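Local coordinates for rhodanese domain-containing protein (Thermoplasma volcanium GSS1, PDB 3GK5) that is of unknown function but contains a rhodanese-like domain, the fold of thiosulfate sulfurtransferases, and may therefore act in sulfur transfer, at residues 8-12 with 92-98; 56-61 with 81-85. All blocks are in the same frame, centred on the assembly; numbering follows the deposited sequence.

How the contacts relate
This chain is the rhodanese-like domain of a longer protein. Starting from the N terminus, strand 5-6 leads into helix 8-13, which meets the end of the last helix, 88-94, and the turn after it in contact 1, closing a loop that spans nearly the whole domain. Contact 2 lies within that span: strand 58-61 runs out, helix 66-76 brings the chain back, and strand 82-85 pairs alongside in the middle of the sheet. Strand 82-85 then leads directly to helix 88-94, returning to contact 1. The contact centres are about 15 Å apart, yet Leu11 bridges them: its CD1 lies 3.9 Å from Ala59 CB and its CD2 3.9 Å from Val85 CG2.

Contact 1 of 2, residues 8-12 with 92-98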
ATOM      1  N   ALA A   8      -3.863   9.155   5.641  1.00 34.00           N
ATOM      2  CA  ALA A   8      -5.017   8.381   5.185  1.00 31.27           C
ATOM      3  C   ALA A   8      -5.998   9.286   4.446  1.00 25.62           C
ATOM      4  O   ALA A   8      -6.444   8.972   3.346  1.00 31.09           O
ATOM      5  CB  ALA A   8      -5.710   7.729   6.368  1.00 23.56           C
ATOM      6  N   ALA A   9      -6.331  10.410   5.067  1.00 25.58           N
ATOM      7  CA  ALA A   9      -7.257  11.358   4.475  1.00 30.74           C
ATOM      8  C   ALA A   9      -6.750  11.791   3.112  1.00 27.94           C
ATOM      9  O   ALA A   9      -7.530  11.934   2.167  1.00 33.30           O
ATOM     10  CB  ALA A   9      -7.431  12.569   5.386  1.00 30.63           C
ATOM     11  N   ASP A  10      -5.442  11.997   3.016  1.00 26.21           N
ATOM     12  CA  ASP A  10      -4.817  12.406   1.760  1.00 26.07           C
ATOM     13  C   ASP A  10      -5.043  11.342   0.696  1.00 28.42           C
ATOM     14  O   ASP A  10      -5.523  11.639  -0.401  1.00 24.24           O
ATOM     15  CB  ASP A  10      -3.312  12.609   1.958  1.00 36.54           C
ATOM     16  CG  ASP A  10      -2.983  13.875   2.721  1.00 49.22           C
ATOM     17  OD1 ASP A  10      -1.903  13.914   3.355  1.00 47.95           O
ATOM     18  OD2 ASP A  10      -3.792  14.833   2.675  1.00 55.53           O
ATOM     19  N   LEU A  11      -4.686  10.102   1.023  1.00 24.23           N
ATOM     20  CA  LEU A  11      -4.855   8.998   0.087  1.00 28.01           C
ATOM     21  C   LEU A  11      -6.288   8.897  -0.419  1.00 24.70           C
ATOM     22  O   LEU A  11      -6.518   8.839  -1.622  1.00 26.26           O
ATOM     23  CB  LEU A  11      -4.448   7.666   0.734  1.00 22.21           C
ATOM     24  CG  LEU A  11      -4.667   6.388  -0.094  1.00 13.27           C
ATOM     25  CD1 LEU A  11      -4.098   6.547  -1.495  1.00  5.80           C
ATOM     26  CD2 LEU A  11      -3.999   5.217   0.608  1.00 16.46           C
ATOM     27  N   TYR A  12      -7.245   8.878   0.502  1.00 22.06           N
ATOM     28  CA  TYR A  12      -8.650   8.763   0.137  1.00 22.16           C
ATOM     29  C   TYR A  12      -9.119   9.888  -0.774  1.00 25.16           C
ATOM     30  O   TYR A  12      -9.866   9.651  -1.720  1.00 28.88           O
ATOM     31  CB  TYR A  12      -9.516   8.709   1.395  1.00 26.88           C
ATOM     32  CG  TYR A  12     -11.000   8.621   1.126  1.00 22.68           C
ATOM     33  CD1 TYR A  12     -11.817   9.751   1.230  1.00 25.31           C
ATOM     34  CD2 TYR A  12     -11.592   7.406   0.769  1.00 26.21           C
ATOM     35  CE1 TYR A  12     -13.192   9.672   0.988  1.00 22.31           C
ATOM     36  CE2 TYR A  12     -12.963   7.316   0.521  1.00 23.97           C
ATOM     37  CZ  TYR A  12     -13.756   8.452   0.635  1.00 27.94           C
ATOM     38  OH  TYR A  12     -15.111   8.359   0.402  1.00 27.64           O
ATOM     39  N   TRP A  92      -6.461   3.590   8.523  1.00 26.07           N
ATOM     40  CA  TRP A  92      -7.449   3.818   7.477  1.00 24.98           C
ATOM     41  C   TRP A  92      -8.860   3.460   7.951  1.00 20.91           C
ATOM     42  O   TRP A  92      -9.813   4.198   7.701  1.00 24.83           O
ATOM     43  CB  TRP A  92      -7.053   2.999   6.243  1.00 20.58           C
ATOM     44  CG  TRP A  92      -8.100   2.876   5.199  1.00 19.15           C
ATOM     45  CD1 TRP A  92      -9.157   2.010   5.193  1.00 22.74           C
ATOM     46  CD2 TRP A  92      -8.185   3.622   3.983  1.00 21.44           C
ATOM     47  NE1 TRP A  92      -9.896   2.170   4.046  1.00 24.22           N
ATOM     48  CE2 TRP A  92      -9.322   3.155   3.286  1.00 21.08           C
ATOM     49  CE3 TRP A  92      -7.413   4.646   3.415  1.00 16.33           C
ATOM     50  CZ2 TRP A  92      -9.705   3.672   2.047  1.00 14.33           C
ATOM     51  CZ3 TRP A  92      -7.793   5.162   2.185  1.00 25.82           C
ATOM     52  CH2 TRP A  92      -8.935   4.672   1.512  1.00 25.40           C
ATOM     53  N   ILE A  93      -8.976   2.328   8.640  1.00 22.12           N
ATOM     54  CA  ILE A  93     -10.255   1.853   9.162  1.00 22.86           C
ATOM     55  C   ILE A  93     -10.696   2.650  10.388  1.00 27.62           C
ATOM     56  O   ILE A  93     -11.873   3.001  10.521  1.00 30.98           O
ATOM     57  CB  ILE A  93     -10.171   0.350   9.524  1.00 26.50           C
ATOM     58  CG1 ILE A  93     -10.008  -0.466   8.235  1.00 14.38           C
ATOM     59  CG2 ILE A  93     -11.407  -0.086  10.322  1.00 10.46           C
ATOM     60  CD1 ILE A  93      -9.928  -1.954   8.449  1.00 20.06           C
ATOM     61  N   GLU A  94      -9.751   2.943  11.276  1.00 27.85           N
ATOM     62  CA  GLU A  94     -10.056   3.708  12.482  1.00 33.58           C
ATOM     63  C   GLU A  94     -10.669   5.050  12.105  1.00 30.64           C
ATOM     64  O   GLU A  94     -11.539   5.556  12.808  1.00 25.15           O
ATOM     65  CB  GLU A  94      -8.787   3.956  13.307  1.00 38.85           C
ATOM     66  CG  GLU A  94      -8.122   2.708  13.867  1.00 63.51           C
ATOM     67  CD  GLU A  94      -8.958   2.018  14.930  1.00 70.70           C
ATOM     68  OE1 GLU A  94     -10.048   1.500  14.595  1.00 73.38           O
ATOM     69  OE2 GLU A  94      -8.524   1.997  16.103  1.00 73.38           O
ATOM     70  N   GLU A  95     -10.205   5.622  10.997  1.00 25.10           N
ATOM     71  CA  GLU A  95     -10.708   6.910  10.544  1.00 18.72           C
ATOM     72  C   GLU A  95     -12.017   6.784   9.782  1.00 25.23           C
ATOM     73  O   GLU A  95     -12.548   7.771   9.276  1.00 23.75           O
ATOM     74  CB  GLU A  95      -9.675   7.613   9.667  1.00 27.07           C
ATOM     75  CG  GLU A  95      -9.018   8.804  10.334  1.00 28.51           C
ATOM     76  CD  GLU A  95      -7.801   8.432  11.143  1.00 42.39           C
ATOM     77  OE1 GLU A  95      -7.357   9.262  11.963  1.00 59.48           O
ATOM     78  OE2 GLU A  95      -7.270   7.319  10.958  1.00 51.51           O
ATOM     79  N   GLY A  96     -12.537   5.564   9.699  1.00 29.73           N
ATOM     80  CA  GLY A  96     -13.795   5.347   9.009  1.00 30.31           C
ATOM     81  C   GLY A  96     -13.713   5.454   7.499  1.00 27.16           C
ATOM     82  O   GLY A  96     -14.428   6.234   6.880  1.00 27.31           O
ATOM     83  N   TYR A  97     -12.835   4.672   6.889  1.00 33.86           N
ATOM     84  CA  TYR A  97     -12.720   4.713   5.448  1.00 27.42           C
ATOM     85  C   TYR A  97     -13.177   3.405   4.823  1.00 25.07           C
ATOM     86  O   TYR A  97     -13.015   2.332   5.398  1.00 27.93           O
ATOM     87  CB  TYR A  97     -11.295   5.065   5.048  1.00 35.09           C
ATOM     88  CG  TYR A  97     -10.984   6.539   5.217  1.00 30.74           C
ATOM     89  CD1 TYR A  97      -9.913   6.960   6.003  1.00 42.78           C
ATOM     90  CD2 TYR A  97     -11.738   7.508   4.559  1.00 32.99           C
ATOM     91  CE1 TYR A  97      -9.593   8.312   6.122  1.00 38.78           C
ATOM     92  CE2 TYR A  97     -11.429   8.861   4.670  1.00 34.23           C
ATOM     93  CZ  TYR A  97     -10.355   9.254   5.446  1.00 38.15           C
ATOM     94  OH  TYR A  97     -10.021  10.585   5.509  1.00 36.97           O
ATOM     95  N   PRO A  98     -13.768   3.486   3.629  1.00 25.96           N
ATOM     96  CA  PRO A  98     -14.277   2.325   2.900  1.00 21.84           C
ATOM     97  C   PRO A  98     -13.269   1.204   2.659  1.00 31.93           C
ATOM     98  O   PRO A  98     -12.153   1.419   2.168  1.00 22.75           O
ATOM     99  CB  PRO A  98     -14.796   2.937   1.606  1.00 20.03           C
ATOM    100  CG  PRO A  98     -13.867   4.083   1.388  1.00 24.10           C
ATOM    101  CD  PRO A  98     -13.774   4.682   2.769  1.00 21.23           C
TER
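In this rhodanese-like alpha/beta domain the first helix, 8-13, packs against the C-terminal end of the last, 88-94, and the residues that leave it. Gly96 ends that helix in a Schellman motif: with phi at 73° its N bonds Ile93 O at 2.8 Å, while Tyr97 N makes a weak 3.2 Å bond to Trp92 O. The chain thus turns so that Tyr97, chi1 m, points back at residues 8-12. Its ring meets Ala8 CB (CE1, 3.9 Å), and its OH comes within 3.1 Å of Ala9 CA. Tyr12 CB sits over the Tyr97 face in a CH-pi contact, 4.2 Å from the ring centroid, and chi1 t carries the Tyr12 ring on alongside Tyr97, Trp92 and Pro98. The two tyrosine rings are oblique, planes at 32° and centroids 4.8 Å apart. Tyr12 CE2 touches Pro98 CG at 3.5 Å and the ring edge meets Trp92 CH2. Trp92, also t, brings CZ3 within 4.1 Å of Leu11 CG, and its NE1 donates to Pro98 O at 3.0 Å.

Contact 2 of 2, residues 56-61 with 81-85; sequences KKYAVI and NIVDV
Build two neighbouring parallel strands, 58-61 and 82-85, both extended (phi -84 to -134°, psi 106 to 156°), with axes 4.6 Å apart at closest approach and crossing at -33°. The register pairs Tyr58 with Ile82 (CA-CA 4.3 Å), Ala59 with Val83 and Val60 with Asp84 (both 5.0 Å). Backbone bonds climb as a ladder: Tyr58 N to Asn81 O, Val83 N to Tyr58 O and Val60 N to Val83 O, each 2.8 Å, then Val85 N to Val60 O at 3.0 Å. Outward, Lys57 bonds Thr19, and Ala59 and Ile61 bond Leu21, all with strand 19-22; Asp84 pairs by backbone with Arg4 and Ile6 at strand 5-6, and Ile82 O accepts from Arg4 NE. Where the ladder begins, a water lies 2.8 Å from Lys56 O and accepts from Asn81 N at 3.1 Å. Tyr58 (m), Val60 (t), Ile82 (p) and Asp84 (t) share one face; there Tyr58 CB touches Ile82 CG2 at 3.9 Å and Val72 of helix 66-76 packs on Val60 and Ile82. Asp84 accepts from Ser68 OG through OD1 and from Tyr3 OH through OD2; Tyr58 OH bonds Glu53 N, and Lys57 NZ bonds Tyr18 OH. On the other face Ala59 CB lies 4.0 Å from both Val83 CG2 and Val85 CG2. With helix 66-76 as connection, this is a beta-alpha-beta crossover at the heart of the rhodanese fold's parallel sheet.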
ATOM      1  N   LYS A  56       3.163   4.606 -12.728  1.00 28.72           N
ATOM      2  CA  LYS A  56       2.114   4.697 -11.730  1.00 30.10           C
ATOM      3  C   LYS A  56       2.623   5.259 -10.427  1.00 30.19           C
ATOM      4  O   LYS A  56       3.818   5.212 -10.143  1.00 26.48           O
ATOM      5  CB  LYS A  56       1.485   3.331 -11.474  1.00 26.65           C
ATOM      6  CG  LYS A  56       0.573   2.878 -12.577  1.00 37.55           C
ATOM      7  CD  LYS A  56       0.086   1.483 -12.315  1.00 51.90           C
ATOM      8  CE  LYS A  56      -0.655   0.932 -13.513  1.00 54.36           C
ATOM      9  NZ  LYS A  56      -0.777  -0.549 -13.385  1.00 58.32           N
ATOM     10  N   LYS A  57       1.695   5.807  -9.649  1.00 33.12           N
ATOM     11  CA  LYS A  57       1.983   6.385  -8.341  1.00 26.21           C
ATOM     12  C   LYS A  57       1.412   5.401  -7.326  1.00 20.64           C
ATOM     13  O   LYS A  57       0.200   5.309  -7.157  1.00 21.66           O
ATOM     14  CB  LYS A  57       1.280   7.736  -8.215  1.00 26.51           C
ATOM     15  CG  LYS A  57       1.447   8.441  -6.878  1.00 40.38           C
ATOM     16  CD  LYS A  57       2.788   9.141  -6.779  1.00 42.12           C
ATOM     17  CE  LYS A  57       2.655  10.544  -6.168  1.00 46.09           C
ATOM     18  NZ  LYS A  57       2.355  10.540  -4.700  1.00 37.64           N
ATOM     19  N   TYR A  58       2.284   4.662  -6.656  1.00 19.27           N
ATOM     20  CA  TYR A  58       1.833   3.675  -5.686  1.00 22.53           C
ATOM     21  C   TYR A  58       1.773   4.155  -4.242  1.00 26.12           C
ATOM     22  O   TYR A  58       2.593   4.960  -3.799  1.00 33.43           O
ATOM     23  CB  TYR A  58       2.719   2.428  -5.749  1.00 17.57           C
ATOM     24  CG  TYR A  58       2.617   1.652  -7.046  1.00 23.89           C
ATOM     25  CD1 TYR A  58       3.568   1.810  -8.062  1.00 20.83           C
ATOM     26  CD2 TYR A  58       1.581   0.743  -7.248  1.00 17.46           C
ATOM     27  CE1 TYR A  58       3.485   1.071  -9.243  1.00 26.01           C
ATOM     28  CE2 TYR A  58       1.490   0.004  -8.420  1.00 21.96           C
ATOM     29  CZ  TYR A  58       2.436   0.169  -9.408  1.00 26.08           C
ATOM     30  OH  TYR A  58       2.325  -0.568 -10.560  1.00 31.25           O
ATOM     31  N   ALA A  59       0.784   3.639  -3.522  1.00 18.26           N
ATOM     32  CA  ALA A  59       0.596   3.942  -2.110  1.00 22.13           C
ATOM     33  C   ALA A  59       0.747   2.593  -1.396  1.00 17.87           C
ATOM     34  O   ALA A  59      -0.141   1.737  -1.462  1.00 24.12           O
ATOM     35  CB  ALA A  59      -0.807   4.538  -1.874  1.00 13.36           C
ATOM     36  N   VAL A  60       1.880   2.402  -0.728  1.00 16.24           N
ATOM     37  CA  VAL A  60       2.156   1.140  -0.047  1.00 10.62           C
ATOM     38  C   VAL A  60       1.530   1.100   1.322  1.00  9.92           C
ATOM     39  O   VAL A  60       1.843   1.912   2.193  1.00 20.70           O
ATOM     40  CB  VAL A  60       3.661   0.898   0.116  1.00 11.48           C
ATOM     41  CG1 VAL A  60       3.904  -0.553   0.476  1.00 13.54           C
ATOM     42  CG2 VAL A  60       4.383   1.275  -1.146  1.00  5.41           C
ATOM     43  N   ILE A  61       0.644   0.138   1.512  1.00 11.45           N
ATOM     44  CA  ILE A  61      -0.040   0.030   2.772  1.00  9.12           C
ATOM     45  C   ILE A  61       0.323  -1.229   3.516  1.00 11.38           C
ATOM     46  O   ILE A  61       0.668  -2.250   2.933  1.00 21.98           O
ATOM     47  CB  ILE A  61      -1.547   0.083   2.574  1.00 10.00           C
ATOM     48  CG1 ILE A  61      -2.233   0.381   3.915  1.00 10.57           C
ATOM     49  CG2 ILE A  61      -2.020  -1.219   1.977  1.00 13.64           C
ATOM     50  CD1 ILE A  61      -3.505   1.228   3.774  1.00  9.47           C
ATOM     51  N   ASN A  81       7.825   5.379  -8.294  1.00 28.91           N
ATOM     52  CA  ASN A  81       7.091   6.456  -7.666  1.00 31.55           C
ATOM     53  C   ASN A  81       6.102   5.843  -6.669  1.00 33.71           C
ATOM     54  O   ASN A  81       4.943   5.588  -7.009  1.00 31.29           O
ATOM     55  CB  ASN A  81       6.364   7.252  -8.746  1.00 30.19           C
ATOM     56  CG  ASN A  81       5.610   8.422  -8.191  1.00 40.29           C
ATOM     57  OD1 ASN A  81       5.929   8.921  -7.112  1.00 44.87           O
ATOM     58  ND2 ASN A  81       4.609   8.887  -8.932  1.00 44.18           N
ATOM     59  N   ILE A  82       6.584   5.584  -5.449  1.00 31.01           N
ATOM     60  CA  ILE A  82       5.759   5.003  -4.390  1.00 24.20           C
ATOM     61  C   ILE A  82       5.836   5.833  -3.120  1.00 23.62           C
ATOM     62  O   ILE A  82       6.808   6.547  -2.893  1.00 34.28           O
ATOM     63  CB  ILE A  82       6.182   3.547  -4.026  1.00 19.39           C
ATOM     64  CG1 ILE A  82       7.328   3.556  -3.010  1.00 19.91           C
ATOM     65  CG2 ILE A  82       6.591   2.784  -5.283  1.00 18.12           C
ATOM     66  CD1 ILE A  82       8.624   4.145  -3.514  1.00 22.51           C
ATOM     67  N   VAL A  83       4.803   5.728  -2.291  1.00 23.74           N
ATOM     68  CA  VAL A  83       4.731   6.456  -1.033  1.00 15.21           C
ATOM     69  C   VAL A  83       4.273   5.499   0.063  1.00 16.97           C
ATOM     70  O   VAL A  83       3.624   4.500  -0.228  1.00 25.55           O
ATOM     71  CB  VAL A  83       3.720   7.595  -1.134  1.00 29.23           C
ATOM     72  CG1 VAL A  83       4.179   8.611  -2.174  1.00 25.89           C
ATOM     73  CG2 VAL A  83       2.366   7.024  -1.515  1.00 29.23           C
ATOM     74  N   ASP A  84       4.606   5.802   1.314  1.00 14.56           N
ATOM     75  CA  ASP A  84       4.217   4.956   2.446  1.00 24.14           C
ATOM     76  C   ASP A  84       2.938   5.515   3.075  1.00 24.93           C
ATOM     77  O   ASP A  84       2.793   6.730   3.210  1.00 35.08           O
ATOM     78  CB  ASP A  84       5.359   4.920   3.482  1.00 19.59           C
ATOM     79  CG  ASP A  84       5.071   3.999   4.658  1.00 35.05           C
ATOM     80  OD1 ASP A  84       4.569   2.876   4.430  1.00 30.88           O
ATOM     81  OD2 ASP A  84       5.365   4.386   5.816  1.00 36.37           O
ATOM     82  N   VAL A  85       2.008   4.637   3.438  1.00 15.91           N
ATOM     83  CA  VAL A  85       0.756   5.075   4.054  1.00 16.81           C
ATOM     84  C   VAL A  85       0.840   4.994   5.583  1.00 28.65           C
ATOM     85  O   VAL A  85       0.948   3.907   6.165  1.00 24.54           O
ATOM     86  CB  VAL A  85      -0.449   4.218   3.582  1.00 20.25           C
ATOM     87  CG1 VAL A  85      -1.732   4.723   4.227  1.00 16.06           C
ATOM     88  CG2 VAL A  85      -0.567   4.249   2.074  1.00 15.17           C
TER
HETATM   89  O   HOH W   1       6.249   3.778 -10.418  1.00 24.25           O